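Local coordinates for BSU-2 beta-lactamase (Bacillus subtilis, PDB 6W5E), which probably hydrolyses the beta-lactam ring of penicillin-type antibiotics, as a class D member of the serine beta-lactamases, at residues 43-48 / 242-246; 49-55 / 237-243; 68-74 / 168-174; 137-142 / 155-159. One frame throughout, in Å; residues are numbered along the deposited sequence.

Interactions 1 and 2 run along the same pair of sheet strands, 48-54 and 236-244, and share Thr-242 and Asn-243. Interaction 2 is the buried middle, a regular series of backbone bonds with apolar side chains on both faces; interaction 1 is the end of the pair, where two exposed aspartates lie beside a buried apolar patch. Interaction 3 lies against the sheet through Ile-51 and Pro-172, is only partly buried, and adds a salt bridge and a helix cap; Gln-72 NE2 and Asn-243 OD1 bond it to the strands. Interaction 4 touches none of these, lying about 5 Å from interaction 3 (nearest atoms) and about 28 Å from interaction 2 (centres), and rests on isoleucine packing.

Interaction 1 (43-48 / 242-246); sequences FKDTDG and TNVDD
Two hydrogen bonds join Asp-47 to Asp-245, one between backbones and one from backbone to carboxylate. The carbonyl O of Asp-47 accepts from Asp-245 N at 2.9 Å. In the other direction Asp-47 N donates a hydrogen bond to the carboxylate oxygen Asp-245 OD1, also at 2.9 Å, but with a bent angle of 136° at the hydrogen and from 48° above the carboxylate plane. The side chain of Asp-245 can take this bond because CG sits between the backbone N and the carbonyl carbon (chi1 74°), which folds the carboxylate back over Asp-47. A CA-H...O contact adds to the pairing, Val-244 CA to Asp-47 O at 3.3 Å. The two carboxylates themselves stay apart, with 4.7 Å between Asp-47 OD2 and Asp-245 OD2, and their like charges probably repel mildly; Asp-47 OD2 also has a long, weak ion pair with Arg-67.

The apolar side is built on Val-244 CG1. Phe-43 brings the edge of its ring to this methyl, CE1 to CG1 3.9 Å, and the two side chains meet at about a right angle. Thr-46 CG2 reaches the same methyl at 3.7 Å, and its other near neighbour is Asp-245 OD1. Ala-251 of helix 248-261 touches Val-244, and Tyr-63 stacks on the Phe-43 ring.

Gly-48 and Val-244 form an antiparallel, non-hydrogen-bonded pair with CA atoms 4.1 Å apart. This is the end of two neighbouring strands in the central antiparallel sheet of the penicillin-binding-protein and serine beta-lactamase fold, with a type I turn from Phe-43 to Thr-46 leading into the first strand.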
loop_
_atom_site.group_PDB
_atom_site.type_symbol
_atom_site.label_atom_id
_atom_site.label_comp_id
_atom_site.label_asym_id
_atom_site.label_seq_id
_atom_site.Cartn_x
_atom_site.Cartn_y
_atom_site.Cartn_z
ATOM N N PHE A 43 -14.469 -8.451 11.214
ATOM C CA PHE A 43 -13.540 -8.106 12.281
ATOM C C PHE A 43 -13.998 -8.613 13.637
ATOM O O PHE A 43 -13.488 -8.147 14.661
ATOM C CB PHE A 43 -13.391 -6.588 12.384
ATOM C CG PHE A 43 -12.771 -5.960 11.183
ATOM C CD1 PHE A 43 -11.396 -5.803 11.101
ATOM C CD2 PHE A 43 -13.563 -5.516 10.135
ATOM C CE1 PHE A 43 -10.829 -5.216 9.999
ATOM C CE2 PHE A 43 -13.000 -4.932 9.028
ATOM C CZ PHE A 43 -11.636 -4.784 8.959
ATOM N N LYS A 44 -14.965 -9.528 13.679
ATOM C CA LYS A 44 -15.505 -9.954 14.966
ATOM C C LYS A 44 -14.434 -10.555 15.867
ATOM O O LYS A 44 -14.562 -10.490 17.097
ATOM C CB LYS A 44 -16.668 -10.924 14.763
ATOM C CG LYS A 44 -16.294 -12.196 14.036
ATOM N N ASP A 45 -13.366 -11.109 15.287
ATOM C CA ASP A 45 -12.281 -11.697 16.062
ATOM C C ASP A 45 -10.946 -10.992 15.828
ATOM O O ASP A 45 -9.891 -11.541 16.163
ATOM C CB ASP A 45 -12.165 -13.195 15.771
ATOM C CG ASP A 45 -13.272 -14.006 16.424
ATOM O OD1 ASP A 45 -14.370 -14.113 15.833
ATOM O OD2 ASP A 45 -13.042 -14.531 17.536
ATOM N N THR A 46 -10.968 -9.776 15.290
ATOM C CA THR A 46 -9.754 -9.090 14.876
ATOM C C THR A 46 -9.830 -7.631 15.299
ATOM O O THR A 46 -10.867 -6.987 15.140
ATOM C CB THR A 46 -9.634 -9.161 13.351
ATOM O OG1 THR A 46 -9.624 -10.531 12.937
ATOM C CG2 THR A 46 -8.356 -8.515 12.884
ATOM N N ASP A 47 -8.734 -7.109 15.836
ATOM C CA ASP A 47 -8.615 -5.681 16.115
ATOM C C ASP A 47 -8.218 -4.998 14.809
ATOM O O ASP A 47 -7.086 -5.154 14.343
ATOM C CB ASP A 47 -7.547 -5.482 17.189
ATOM C CG ASP A 47 -7.607 -4.116 17.837
ATOM O OD1 ASP A 47 -8.451 -3.300 17.425
ATOM O OD2 ASP A 47 -6.801 -3.854 18.757
ATOM N N GLY A 48 -9.137 -4.263 14.190
ATOM C CA GLY A 48 -8.827 -3.751 12.867
ATOM C C GLY A 48 -9.690 -2.576 12.473
ATOM O O GLY A 48 -10.640 -2.205 13.166
ATOM N N THR A 242 -7.130 -1.304 4.767
ATOM C CA THR A 242 -7.421 -2.242 5.841
ATOM C C THR A 242 -6.179 -2.406 6.700
ATOM O O THR A 242 -5.067 -2.532 6.176
ATOM C CB THR A 242 -7.834 -3.592 5.267
ATOM O OG1 THR A 242 -8.964 -3.393 4.416
ATOM C CG2 THR A 242 -8.200 -4.576 6.381
ATOM N N ASN A 243 -6.368 -2.383 8.019
ATOM C CA ASN A 243 -5.257 -2.500 8.954
ATOM C C ASN A 243 -5.721 -3.342 10.135
ATOM O O ASN A 243 -6.828 -3.134 10.639
ATOM C CB ASN A 243 -4.815 -1.097 9.406
ATOM C CG ASN A 243 -3.975 -1.114 10.655
ATOM O OD1 ASN A 243 -4.499 -0.985 11.759
ATOM N ND2 ASN A 243 -2.663 -1.263 10.495
ATOM N N VAL A 244 -4.891 -4.305 10.556
ATOM C CA VAL A 244 -5.290 -5.313 11.536
ATOM C C VAL A 244 -4.115 -5.664 12.447
ATOM O O VAL A 244 -2.943 -5.503 12.090
ATOM C CB VAL A 244 -5.831 -6.610 10.870
ATOM C CG1 VAL A 244 -7.144 -6.362 10.149
ATOM C CG2 VAL A 244 -4.789 -7.204 9.922
ATOM N N ASP A 245 -4.451 -6.197 13.628
ATOM C CA ASP A 245 -3.474 -6.805 14.528
ATOM C C ASP A 245 -3.233 -8.263 14.144
ATOM O O ASP A 245 -3.368 -9.170 14.973
ATOM C CB ASP A 245 -3.924 -6.653 15.996
ATOM C CG ASP A 245 -5.075 -7.589 16.376
ATOM O OD1 ASP A 245 -5.948 -7.849 15.525
ATOM O OD2 ASP A 245 -5.110 -8.062 17.541
ATOM N N ASP A 246 -2.858 -8.491 12.888
ATOM C CA ASP A 246 -2.742 -9.814 12.282
ATOM C C ASP A 246 -1.889 -9.622 11.034
ATOM O O ASP A 246 -1.323 -8.547 10.825
ATOM C CB ASP A 246 -4.142 -10.363 11.975
ATOM C CG ASP A 246 -4.213 -11.884 11.967
ATOM O OD1 ASP A 246 -3.222 -12.554 11.612
ATOM O OD2 ASP A 246 -5.288 -12.424 12.304
#

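Interaction 2 (49-55 / 237-243); sequences TFILHDL and SYVFVTN
Leu-52 CD1 lies in the apolar middle, 3.8 Å from Tyr-238 CB and 3.9 Å from Phe-240 CB. CG of Leu-52 is anti to the backbone N (chi1 -170°), and chi2 turns CD1 toward the partner strand. On the same face, Thr-242 OG1 meets the Phe-50 ring at its edge, in the ring plane, 3.2 Å from CD1, while its hydroxyl bonds to Thr-255. On the other face Ile-51 and Val-241 extend together, and Leu-55 CD1 crosses to Val-239 CG2 at 3.8 Å.

Between the faces run paired backbone bonds at Thr-49 and Asn-243, Ile-51 and Val-241, and His-53 and Val-239; Leu-55 N to Ser-237 O, 3.1 Å, closes the series. At the polar edge the Asp-54 carboxylate lies alongside the Tyr-238 ring, their planes 44° apart. A water donates to both Asp-54 OD1 (2.7 Å) and Ser-237 O. OD2 hydrogen-bonds His-31 NE2, OD1 also accepts from Lys-57 N, and Tyr-238 OH bonds to Leu-32 O.

Strand 59-63 flanks strand 48-54 and strand 225-233 flanks 236-244. Helix 248-261 packs on Phe-50 and Phe-240, and helix 172-184 on Ile-51 and His-53.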
loop_
_atom_site.group_PDB
_atom_site.type_symbol
_atom_site.label_atom_id
_atom_site.label_comp_id
_atom_site.label_asym_id
_atom_site.label_seq_id
_atom_site.Cartn_x
_atom_site.Cartn_y
_atom_site.Cartn_z
ATOM N N THR A 49 -9.345 -1.996 11.320
ATOM C CA THR A 49 -10.097 -0.899 10.731
ATOM C C THR A 49 -10.183 -1.108 9.223
ATOM O O THR A 49 -9.330 -1.762 8.616
ATOM C CB THR A 49 -9.470 0.457 11.098
ATOM O OG1 THR A 49 -10.221 1.526 10.521
ATOM C CG2 THR A 49 -8.038 0.537 10.602
ATOM N N PHE A 50 -11.247 -0.575 8.626
ATOM C CA PHE A 50 -11.452 -0.632 7.184
ATOM C C PHE A 50 -11.993 0.715 6.736
ATOM O O PHE A 50 -12.921 1.251 7.352
ATOM C CB PHE A 50 -12.464 -1.729 6.818
ATOM C CG PHE A 50 -12.838 -1.750 5.357
ATOM C CD1 PHE A 50 -11.963 -2.267 4.411
ATOM C CD2 PHE A 50 -14.068 -1.273 4.937
ATOM C CE1 PHE A 50 -12.308 -2.293 3.081
ATOM C CE2 PHE A 50 -14.421 -1.302 3.597
ATOM C CZ PHE A 50 -13.545 -1.814 2.672
ATOM N N ILE A 51 -11.417 1.248 5.661
ATOM C CA ILE A 51 -11.812 2.533 5.098
ATOM C C ILE A 51 -12.070 2.346 3.613
ATOM O O ILE A 51 -11.244 1.750 2.914
ATOM C CB ILE A 51 -10.718 3.596 5.301
ATOM C CG1 ILE A 51 -10.341 3.711 6.780
ATOM C CG2 ILE A 51 -11.201 4.924 4.738
ATOM C CD1 ILE A 51 -8.949 4.209 7.002
ATOM N N LEU A 52 -13.205 2.855 3.129
ATOM C CA LEU A 52 -13.550 2.770 1.712
ATOM C C LEU A 52 -14.019 4.136 1.242
ATOM O O LEU A 52 -14.981 4.688 1.789
ATOM C CB LEU A 52 -14.627 1.712 1.457
ATOM C CG LEU A 52 -14.881 1.383 -0.019
ATOM C CD1 LEU A 52 -13.634 0.780 -0.664
ATOM C CD2 LEU A 52 -16.084 0.454 -0.162
ATOM N N HIS A 53 -13.346 4.676 0.232
ATOM C CA HIS A 53 -13.672 5.984 -0.318
ATOM C C HIS A 53 -14.196 5.844 -1.742
ATOM O O HIS A 53 -13.515 5.285 -2.605
ATOM C CB HIS A 53 -12.459 6.912 -0.319
ATOM C CG HIS A 53 -12.746 8.261 -0.899
ATOM N ND1 HIS A 53 -13.350 9.264 -0.175
ATOM C CD2 HIS A 53 -12.562 8.753 -2.148
ATOM C CE1 HIS A 53 -13.503 10.326 -0.944
ATOM N NE2 HIS A 53 -13.035 10.043 -2.147
ATOM N N ASP A 54 -15.393 6.385 -1.976
ATOM C CA ASP A 54 -16.028 6.462 -3.288
ATOM C C ASP A 54 -15.487 7.689 -4.019
ATOM O O ASP A 54 -15.789 8.827 -3.638
ATOM C CB ASP A 54 -17.532 6.586 -3.050
ATOM C CG ASP A 54 -18.363 6.551 -4.325
ATOM O OD1 ASP A 54 -17.879 6.968 -5.400
ATOM O OD2 ASP A 54 -19.546 6.149 -4.232
ATOM N N LEU A 55 -14.687 7.466 -5.069
ATOM C CA LEU A 55 -14.078 8.586 -5.785
ATOM C C LEU A 55 -15.118 9.414 -6.535
ATOM O O LEU A 55 -15.070 10.648 -6.505
ATOM C CB LEU A 55 -12.984 8.080 -6.725
ATOM C CG LEU A 55 -11.693 7.669 -6.008
ATOM C CD1 LEU A 55 -10.844 6.757 -6.888
ATOM C CD2 LEU A 55 -10.911 8.913 -5.575
ATOM N N SER A 237 -14.581 4.100 -9.212
ATOM C CA SER A 237 -13.396 3.589 -8.541
ATOM C C SER A 237 -13.467 3.916 -7.052
ATOM O O SER A 237 -14.111 4.884 -6.639
ATOM C CB SER A 237 -12.122 4.176 -9.156
ATOM O OG SER A 237 -11.934 3.673 -10.469
ATOM N N TYR A 238 -12.812 3.083 -6.249
ATOM C CA TYR A 238 -12.871 3.193 -4.800
ATOM C C TYR A 238 -11.479 2.971 -4.231
ATOM O O TYR A 238 -10.727 2.136 -4.738
ATOM C CB TYR A 238 -13.822 2.144 -4.209
ATOM C CG TYR A 238 -15.269 2.329 -4.606
ATOM C CD1 TYR A 238 -15.718 1.965 -5.871
ATOM C CD2 TYR A 238 -16.185 2.859 -3.708
ATOM C CE1 TYR A 238 -17.043 2.144 -6.234
ATOM C CE2 TYR A 238 -17.506 3.040 -4.059
ATOM C CZ TYR A 238 -17.926 2.686 -5.314
ATOM O OH TYR A 238 -19.244 2.867 -5.658
ATOM N N VAL A 239 -11.145 3.721 -3.182
ATOM C CA VAL A 239 -9.864 3.619 -2.488
ATOM C C VAL A 239 -10.106 2.930 -1.151
ATOM O O VAL A 239 -11.067 3.260 -0.443
ATOM C CB VAL A 239 -9.238 5.012 -2.282
ATOM C CG1 VAL A 239 -7.885 4.876 -1.614
ATOM C CG2 VAL A 239 -9.125 5.774 -3.615
ATOM N N PHE A 240 -9.254 1.967 -0.801
ATOM C CA PHE A 240 -9.444 1.227 0.444
ATOM C C PHE A 240 -8.159 1.145 1.259
ATOM O O PHE A 240 -7.042 1.133 0.720
ATOM C CB PHE A 240 -9.994 -0.194 0.199
ATOM C CG PHE A 240 -9.102 -1.031 -0.670
ATOM C CD1 PHE A 240 -7.987 -1.667 -0.137
ATOM C CD2 PHE A 240 -9.372 -1.178 -2.022
ATOM C CE1 PHE A 240 -7.134 -2.411 -0.944
ATOM C CE2 PHE A 240 -8.532 -1.936 -2.829
ATOM C CZ PHE A 240 -7.416 -2.552 -2.285
ATOM N N VAL A 241 -8.341 1.051 2.578
ATOM C CA VAL A 241 -7.268 0.766 3.520
ATOM C C VAL A 241 -7.813 -0.182 4.574
ATOM O O VAL A 241 -8.829 0.110 5.216
ATOM C CB VAL A 241 -6.759 2.053 4.199
ATOM C CG1 VAL A 241 -5.874 1.732 5.397
ATOM C CG2 VAL A 241 -5.984 2.905 3.207
ATOM N N THR A 242 -7.130 -1.304 4.767
ATOM C CA THR A 242 -7.421 -2.242 5.841
ATOM C C THR A 242 -6.179 -2.406 6.700
ATOM O O THR A 242 -5.067 -2.532 6.176
ATOM C CB THR A 242 -7.834 -3.592 5.267
ATOM O OG1 THR A 242 -8.964 -3.393 4.416
ATOM C CG2 THR A 242 -8.200 -4.576 6.381
ATOM N N ASN A 243 -6.368 -2.383 8.019
ATOM C CA ASN A 243 -5.257 -2.500 8.954
ATOM C C ASN A 243 -5.721 -3.342 10.135
ATOM O O ASN A 243 -6.828 -3.134 10.639
ATOM C CB ASN A 243 -4.815 -1.097 9.406
ATOM C CG ASN A 243 -3.975 -1.114 10.655
ATOM O OD1 ASN A 243 -4.499 -0.985 11.759
ATOM N ND2 ASN A 243 -2.663 -1.263 10.495
HETATM O O HOH W 1 -16.643 5.827 -7.475
#

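Interaction 3 (68-74 / 168-174); sequences ANQRQTP and LTISPLE
Arg-71 is extended from CG to NE (chi2 -172°), and Glu-174 is extended beyond CG (chi2 173°). Together they carry guanidinium and carboxylate to each other nearly coplanar, 20° apart. The grip is side-on: NE bonds to Glu-174 OE1 at 2.9 Å and NH2 to OE2 at 2.7 Å, each oxygen offering its syn lone pair. OE1 also takes the backbone N-H of Ser-171 on its anti lone pair, so this oxygen accepts twice and the carboxylate is fixed in its rotation. On its way, Arg-71 CB passes Thr-169 OG1 at 3.4 Å, the side chains crossing at about a right angle.

Ser-171 and Glu-174 make a capping box at the start of helix 172-184: Ser-171 OG in turn accepts from Glu-174 N at 3.0 Å. A water links Ser-171 OG with Asn-69 OD1. One residue before Glu-174, Leu-173 N donates to Ala-68 O.

Gln-72 and Ile-170 pair through two backbone bonds as a single antiparallel bridge; Ile-170 N to Gln-72 O is 2.8 Å. Pro-74 lays CB against Ile-170 CG2 and CG against Leu-168 CD2, both at 4.0 Å. Pro-172 CD packs against Gln-70 O, and its ring also touches Thr-49, Ile-51 and Val-241 of the sheet. Gln-72 NE2 donates to Asn-243 OD1 as well as to Gln-70 O.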
loop_
_atom_site.group_PDB
_atom_site.type_symbol
_atom_site.label_atom_id
_atom_site.label_comp_id
_atom_site.label_asym_id
_atom_site.label_seq_id
_atom_site.Cartn_x
_atom_site.Cartn_y
_atom_site.Cartn_z
ATOM N N ALA A 68 -8.664 3.795 13.048
ATOM C CA ALA A 68 -8.371 4.483 11.798
ATOM C C ALA A 68 -7.498 5.708 12.016
ATOM O O ALA A 68 -6.762 6.106 11.106
ATOM C CB ALA A 68 -9.668 4.870 11.088
ATOM N N ASN A 69 -7.539 6.291 13.210
ATOM C CA ASN A 69 -6.772 7.489 13.517
ATOM C C ASN A 69 -5.457 7.203 14.228
ATOM O O ASN A 69 -4.725 8.143 14.538
ATOM C CB ASN A 69 -7.625 8.458 14.342
ATOM C CG ASN A 69 -8.528 9.302 13.475
ATOM O OD1 ASN A 69 -8.071 9.928 12.517
ATOM N ND2 ASN A 69 -9.822 9.285 13.769
ATOM N N GLN A 70 -5.128 5.937 14.486
ATOM C CA GLN A 70 -3.900 5.595 15.194
ATOM C C GLN A 70 -2.769 5.395 14.194
ATOM O O GLN A 70 -2.850 4.519 13.321
ATOM C CB GLN A 70 -4.082 4.329 16.022
ATOM C CG GLN A 70 -5.042 4.495 17.169
ATOM C CD GLN A 70 -4.557 5.491 18.212
ATOM O OE1 GLN A 70 -3.354 5.607 18.478
ATOM N NE2 GLN A 70 -5.494 6.210 18.817
ATOM N N ARG A 71 -1.706 6.185 14.338
ATOM C CA ARG A 71 -0.547 6.030 13.472
ATOM C C ARG A 71 0.168 4.726 13.784
ATOM O O ARG A 71 0.389 4.386 14.949
ATOM C CB ARG A 71 0.409 7.204 13.641
ATOM C CG ARG A 71 -0.095 8.474 13.009
ATOM C CD ARG A 71 0.967 9.538 13.040
ATOM N NE ARG A 71 0.610 10.636 12.153
ATOM C CZ ARG A 71 1.122 11.857 12.236
ATOM N NH1 ARG A 71 2.020 12.151 13.180
ATOM N NH2 ARG A 71 0.735 12.782 11.375
ATOM N N GLN A 72 0.525 3.990 12.734
ATOM C CA GLN A 72 1.166 2.694 12.876
ATOM C C GLN A 72 2.283 2.591 11.848
ATOM O O GLN A 72 2.301 3.318 10.854
ATOM C CB GLN A 72 0.138 1.568 12.717
ATOM C CG GLN A 72 -0.920 1.586 13.816
ATOM C CD GLN A 72 -2.082 0.689 13.510
ATOM O OE1 GLN A 72 -1.938 -0.532 13.478
ATOM N NE2 GLN A 72 -3.253 1.286 13.282
ATOM N N THR A 73 3.220 1.680 12.086
ATOM C CA THR A 73 4.326 1.548 11.150
ATOM C C THR A 73 3.805 0.970 9.831
ATOM O O THR A 73 2.960 0.072 9.832
ATOM C CB THR A 73 5.442 0.687 11.757
ATOM O OG1 THR A 73 4.942 -0.612 12.087
ATOM C CG2 THR A 73 6.004 1.353 13.032
ATOM N N PRO A 74 4.247 1.502 8.686
ATOM C CA PRO A 74 3.602 1.136 7.414
ATOM C C PRO A 74 4.027 -0.210 6.853
ATOM O O PRO A 74 3.299 -0.768 6.018
ATOM C CB PRO A 74 4.013 2.277 6.468
ATOM C CG PRO A 74 5.322 2.748 7.025
ATOM C CD PRO A 74 5.180 2.631 8.526
ATOM N N LEU A 168 9.002 5.473 11.413
ATOM C CA LEU A 168 7.943 6.082 10.618
ATOM C C LEU A 168 6.592 5.463 10.964
ATOM O O LEU A 168 6.465 4.238 11.062
ATOM C CB LEU A 168 8.231 5.878 9.133
ATOM C CG LEU A 168 7.197 6.423 8.146
ATOM C CD1 LEU A 168 7.056 7.928 8.257
ATOM C CD2 LEU A 168 7.575 6.012 6.739
ATOM N N THR A 169 5.589 6.315 11.170
ATOM C CA THR A 169 4.229 5.861 11.413
ATOM C C THR A 169 3.256 6.686 10.582
ATOM O O THR A 169 3.531 7.834 10.228
ATOM C CB THR A 169 3.855 5.970 12.898
ATOM O OG1 THR A 169 3.813 7.351 13.266
ATOM C CG2 THR A 169 4.867 5.232 13.773
ATOM N N ILE A 170 2.109 6.086 10.282
ATOM C CA ILE A 170 1.072 6.743 9.495
ATOM C C ILE A 170 -0.257 6.101 9.872
ATOM O O ILE A 170 -0.331 4.886 10.084
ATOM C CB ILE A 170 1.375 6.634 7.981
ATOM C CG1 ILE A 170 0.359 7.437 7.161
ATOM C CG2 ILE A 170 1.457 5.168 7.544
ATOM C CD1 ILE A 170 0.672 7.501 5.689
ATOM N N SER A 171 -1.299 6.913 10.001
ATOM C CA SER A 171 -2.577 6.319 10.376
ATOM C C SER A 171 -3.264 5.741 9.145
ATOM O O SER A 171 -2.974 6.140 8.011
ATOM C CB SER A 171 -3.485 7.355 11.030
ATOM O OG SER A 171 -4.047 8.209 10.053
ATOM N N PRO A 172 -4.188 4.795 9.340
ATOM C CA PRO A 172 -4.966 4.305 8.194
ATOM C C PRO A 172 -5.675 5.411 7.424
ATOM O O PRO A 172 -5.694 5.376 6.185
ATOM C CB PRO A 172 -5.915 3.292 8.838
ATOM C CG PRO A 172 -5.107 2.737 9.977
ATOM C CD PRO A 172 -4.351 3.931 10.524
ATOM N N LEU A 173 -6.214 6.421 8.114
ATOM C CA LEU A 173 -6.847 7.531 7.405
ATOM C C LEU A 173 -5.826 8.342 6.611
ATOM O O LEU A 173 -6.122 8.796 5.499
ATOM C CB LEU A 173 -7.626 8.416 8.378
ATOM C CG LEU A 173 -9.034 7.892 8.671
ATOM C CD1 LEU A 173 -9.654 8.570 9.891
ATOM C CD2 LEU A 173 -9.924 8.040 7.437
ATOM N N GLU A 174 -4.615 8.524 7.154
ATOM C CA GLU A 174 -3.570 9.224 6.406
ATOM C C GLU A 174 -3.139 8.427 5.179
ATOM O O GLU A 174 -2.841 9.008 4.124
ATOM C CB GLU A 174 -2.373 9.523 7.314
ATOM C CG GLU A 174 -2.625 10.644 8.318
ATOM C CD GLU A 174 -1.506 10.821 9.330
ATOM O OE1 GLU A 174 -0.920 9.812 9.779
ATOM O OE2 GLU A 174 -1.212 11.989 9.675
HETATM O O HOH W 2 -5.477 10.131 11.280
#

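Interaction 4 (137-142 / 155-159); sequences GEERMK and ISGGI
Ile-155 and Glu-138 run antiparallel alongside each other, so that the methyl CD1 of the isoleucine ends against the carboxylate carbon Glu-138 CD at 3.4 Å. Ile-155 reaches that far because a chi1 of 65° stands CG1 over its own backbone, flanked by N and C, and the chain then runs straight on to CD1. Glu-138, bent in mid-chain, turns its carboxylate onto the isoleucine; OE1 and OE2 both lie near CD1, at 3.5 and 3.6 Å. The same methyl touches Met-141 CB at 4.1 Å and Lys-142 CB at 4.2 Å, packing against the first turn of the helix.

Ile-159 enters from beside it. Its chi1 of -173° swings CG1 away from its own N and toward the helix start, and CD1 comes to rest on the peptide between Gly-137 and Glu-138, 3.6 Å from Gly-137 C. Met-141 CB lies near this methyl too.

At the outer edge a water accepts from Ile-155 N at 2.9 Å and, weakly, from Lys-142 NZ, whose stronger partner is the carbonyl O of Glu-153.

The type I turn from Ile-155 to Gly-158 sets Ile-155 and, just after it, Ile-159 against the N-terminal end of helix 138-147. Met-141 also touches Ile-85 of helix 81-88 and Ala-133 of helix 126-136, and Phe-162 touches both Met-141 and Ile-155.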
loop_
_atom_site.group_PDB
_atom_site.type_symbol
_atom_site.label_atom_id
_atom_site.label_comp_id
_atom_site.label_asym_id
_atom_site.label_seq_id
_atom_site.Cartn_x
_atom_site.Cartn_y
_atom_site.Cartn_z
ATOM N N GLY A 137 18.370 8.291 -0.557
ATOM C CA GLY A 137 19.167 9.030 0.413
ATOM C C GLY A 137 18.313 9.816 1.387
ATOM O O GLY A 137 17.195 10.235 1.090
ATOM N N GLU A 138 18.877 10.027 2.578
ATOM C CA GLU A 138 18.152 10.634 3.692
ATOM C C GLU A 138 17.536 11.978 3.324
ATOM O O GLU A 138 16.344 12.210 3.555
ATOM C CB GLU A 138 19.119 10.812 4.868
ATOM C CG GLU A 138 18.533 11.482 6.098
ATOM C CD GLU A 138 17.995 10.471 7.079
ATOM O OE1 GLU A 138 18.006 9.266 6.742
ATOM O OE2 GLU A 138 17.568 10.878 8.180
ATOM N N GLU A 139 18.338 12.889 2.771
ATOM C CA GLU A 139 17.847 14.243 2.541
ATOM C C GLU A 139 16.729 14.268 1.503
ATOM O O GLU A 139 15.740 14.998 1.658
ATOM C CB GLU A 139 19.002 15.151 2.117
ATOM C CG GLU A 139 20.169 15.172 3.104
ATOM C CD GLU A 139 21.332 14.279 2.675
ATOM O OE1 GLU A 139 21.133 13.048 2.486
ATOM O OE2 GLU A 139 22.458 14.826 2.546
ATOM N N ARG A 140 16.871 13.490 0.428
ATOM C CA ARG A 140 15.820 13.446 -0.581
ATOM C C ARG A 140 14.563 12.799 -0.025
ATOM O O ARG A 140 13.451 13.280 -0.266
ATOM C CB ARG A 140 16.312 12.692 -1.815
ATOM C CG ARG A 140 17.398 13.427 -2.561
ATOM C CD ARG A 140 17.445 13.025 -4.012
ATOM N NE ARG A 140 17.952 11.671 -4.195
ATOM C CZ ARG A 140 18.320 11.184 -5.376
ATOM N NH1 ARG A 140 18.220 11.941 -6.460
ATOM N NH2 ARG A 140 18.777 9.944 -5.472
ATOM N N MET A 141 14.721 11.714 0.735
ATOM C CA MET A 141 13.561 11.062 1.330
ATOM C C MET A 141 12.799 12.022 2.236
ATOM O O MET A 141 11.562 12.079 2.195
ATOM C CB MET A 141 14.009 9.825 2.110
ATOM C CG MET A 141 12.860 8.925 2.534
ATOM S SD MET A 141 12.123 8.015 1.145
ATOM C CE MET A 141 13.399 6.793 0.833
ATOM N N LYS A 142 13.518 12.788 3.060
ATOM C CA LYS A 142 12.862 13.681 4.011
ATOM C C LYS A 142 12.042 14.750 3.295
ATOM O O LYS A 142 10.885 15.008 3.655
ATOM C CB LYS A 142 13.906 14.306 4.936
ATOM C CG LYS A 142 13.321 15.140 6.058
ATOM C CD LYS A 142 12.503 14.285 7.020
ATOM C CE LYS A 142 12.224 15.015 8.323
ATOM N NZ LYS A 142 11.255 14.275 9.174
ATOM N N ILE A 155 12.106 9.466 9.738
ATOM C CA ILE A 155 12.997 8.487 9.124
ATOM C C ILE A 155 14.247 8.236 9.969
ATOM O O ILE A 155 15.220 7.665 9.481
ATOM C CB ILE A 155 13.328 8.822 7.657
ATOM C CG1 ILE A 155 14.129 10.122 7.530
ATOM C CG2 ILE A 155 12.049 8.937 6.839
ATOM C CD1 ILE A 155 14.699 10.377 6.114
ATOM N N SER A 156 14.218 8.632 11.244
ATOM C CA SER A 156 15.379 8.466 12.112
ATOM C C SER A 156 15.745 7.008 12.353
ATOM O O SER A 156 16.862 6.734 12.804
ATOM C CB SER A 156 15.161 9.216 13.428
ATOM O OG SER A 156 14.170 8.571 14.217
ATOM N N GLY A 157 14.843 6.071 12.065
ATOM C CA GLY A 157 15.180 4.662 12.168
ATOM C C GLY A 157 16.229 4.188 11.181
ATOM O O GLY A 157 16.673 3.038 11.283
ATOM N N GLY A 158 16.635 5.030 10.247
ATOM C CA GLY A 158 17.682 4.682 9.308
ATOM C C GLY A 158 17.131 4.570 7.897
ATOM O O GLY A 158 16.001 4.118 7.676
ATOM N N ILE A 159 17.955 4.962 6.921
ATOM C CA ILE A 159 17.493 5.134 5.546
ATOM C C ILE A 159 16.897 3.854 4.965
ATOM O O ILE A 159 16.006 3.918 4.109
ATOM C CB ILE A 159 18.620 5.713 4.663
ATOM C CG1 ILE A 159 18.102 6.047 3.265
ATOM C CG2 ILE A 159 19.799 4.742 4.584
ATOM C CD1 ILE A 159 16.951 7.029 3.233
HETATM O O HOH W 3 13.403 12.041 10.342
#